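Long-range contact in Hydrogenase/urease maturation factor HypB (Helicobacter pylori, PDB 4LPS), which binds nickel and hydrolyses GTP slowly to support nickel insertion into [NiFe] hydrogenase, and is also required for urease maturation: residues L49-S54 / M152-L157. Numbering follows the deposited sequence.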
# COMPACT_ATOMS: atom_id res chain seq x y z
N LEU A 49 1.97 -1.46 6.31
CA LEU A 49 1.98 -1.64 4.86
C LEU A 49 1.92 -0.29 4.15
O LEU A 49 1.19 0.62 4.57
CB LEU A 49 0.81 -2.51 4.41
CG LEU A 49 0.61 -3.84 5.15
CD1 LEU A 49 -0.67 -4.53 4.69
CD2 LEU A 49 1.80 -4.75 4.92
N ASN A 50 2.72 -0.15 3.10
CA ASN A 50 2.74 1.06 2.29
C ASN A 50 2.31 0.76 0.86
O ASN A 50 3.05 0.12 0.10
CB ASN A 50 4.14 1.69 2.32
CG ASN A 50 4.29 2.85 1.35
OD1 ASN A 50 3.35 3.62 1.14
ND2 ASN A 50 5.47 2.98 0.76
N PHE A 51 1.11 1.20 0.49
CA PHE A 51 0.57 0.93 -0.84
C PHE A 51 0.83 2.08 -1.80
O PHE A 51 0.45 3.22 -1.54
CB PHE A 51 -0.93 0.63 -0.75
CG PHE A 51 -1.24 -0.73 -0.22
CD1 PHE A 51 -1.22 -1.85 -1.05
CD2 PHE A 51 -1.56 -0.91 1.12
CE1 PHE A 51 -1.51 -3.11 -0.56
CE2 PHE A 51 -1.85 -2.17 1.62
CZ PHE A 51 -1.83 -3.27 0.78
N MET A 52 1.47 1.76 -2.92
CA MET A 52 1.80 2.76 -3.93
C MET A 52 1.25 2.35 -5.29
O MET A 52 1.19 1.17 -5.61
CB MET A 52 3.32 2.94 -3.99
CG MET A 52 3.89 3.62 -2.76
SD MET A 52 5.69 3.56 -2.72
CE MET A 52 5.94 1.79 -2.62
N SER A 53 0.81 3.34 -6.06
CA SER A 53 0.30 3.11 -7.40
C SER A 53 0.09 4.43 -8.12
O SER A 53 0.27 5.49 -7.53
CB SER A 53 -1.02 2.33 -7.36
OG SER A 53 -2.10 3.21 -7.06
N SER A 54 -0.31 4.35 -9.39
CA SER A 54 -0.80 5.52 -10.10
C SER A 54 -2.11 5.97 -9.47
O SER A 54 -2.75 5.20 -8.76
CB SER A 54 -1.01 5.22 -11.58
OG SER A 54 0.15 4.69 -12.18
N MET A 152 6.15 -3.79 4.66
CA MET A 152 6.00 -4.12 3.25
C MET A 152 5.60 -2.89 2.44
O MET A 152 4.78 -2.08 2.87
CB MET A 152 4.95 -5.22 3.03
CG MET A 152 5.20 -6.52 3.77
SD MET A 152 4.05 -7.81 3.26
CE MET A 152 4.75 -8.27 1.67
N ASN A 153 6.22 -2.77 1.27
CA ASN A 153 5.82 -1.78 0.29
C ASN A 153 5.22 -2.51 -0.90
O ASN A 153 5.89 -3.29 -1.57
CB ASN A 153 7.02 -0.93 -0.13
CG ASN A 153 7.70 -0.28 1.06
OD1 ASN A 153 7.26 0.75 1.57
ND2 ASN A 153 8.79 -0.90 1.52
N ILE A 154 3.94 -2.27 -1.14
CA ILE A 154 3.20 -3.01 -2.16
C ILE A 154 2.69 -2.09 -3.26
O ILE A 154 2.11 -1.04 -2.98
CB ILE A 154 2.04 -3.79 -1.52
CG1 ILE A 154 2.60 -4.78 -0.49
CG2 ILE A 154 1.23 -4.52 -2.58
CD1 ILE A 154 1.56 -5.37 0.45
N VAL A 155 2.94 -2.49 -4.50
CA VAL A 155 2.60 -1.67 -5.66
C VAL A 155 1.45 -2.26 -6.47
O VAL A 155 1.47 -3.44 -6.83
CB VAL A 155 3.82 -1.48 -6.58
CG1 VAL A 155 3.46 -0.62 -7.78
CG2 VAL A 155 4.98 -0.85 -5.81
N LEU A 156 0.44 -1.43 -6.76
CA LEU A 156 -0.64 -1.84 -7.65
C LEU A 156 -0.37 -1.37 -9.07
O LEU A 156 0.03 -0.23 -9.30
CB LEU A 156 -1.99 -1.28 -7.18
CG LEU A 156 -2.70 -1.91 -5.98
CD1 LEU A 156 -2.02 -1.59 -4.66
CD2 LEU A 156 -4.16 -1.47 -5.96
N LEU A 157 -0.56 -2.28 -10.02
CA LEU A 157 -0.59 -1.93 -11.43
C LEU A 157 -1.95 -2.35 -11.97
O LEU A 157 -2.26 -3.54 -12.02
CB LEU A 157 0.54 -2.60 -12.21
CG LEU A 157 0.47 -2.47 -13.73
CD1 LEU A 157 0.48 -1.01 -14.14
CD2 LEU A 157 1.62 -3.22 -14.40
O HOH W 1 0.03 1.95 -11.00
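Asn50 and Asn153 join their side chains across two parallel strands: ND2 of Asn50 donates to OD1 of Asn153 at 3.0 Å, with an N-H...O angle of 165°. The acceptor lies in the Asn50 amide plane and ND2 lies in the plane of the Asn153 carbonyl, in line with a lone pair of OD1, although the two amides are turned 88° apart. Chi1 of Asn50 (172°) sets CG anti to its backbone N; at the other end of the amide, OD1 accepts from Asn136 ND2, so both ends of this buried group are held. On the same face, the bent end of Met52 brings CE to within 3.8 Å of Asn153 CB. On the other face Phe51 and Ile154 run side by side, ring atom CE1 meeting Ile154 CG2 at 3.7 Å, while Leu156 CD1 reaches CD1 of the same ring. Four backbone bonds set the parallel register, from Asn50 N to Met152 O (2.8 Å) through to Leu156 N to Met52 O (2.9 Å). Beyond them, a water bridges Ser54 N and Leu156 O where 49-54 enters the P-loop beside GDP. These are central strands of the P-loop GTPase sheet: strand 131-135 flanks 49-52, helix 218-234 covers the Phe51 face, and helix 170-174 packs on Met52 and Val155.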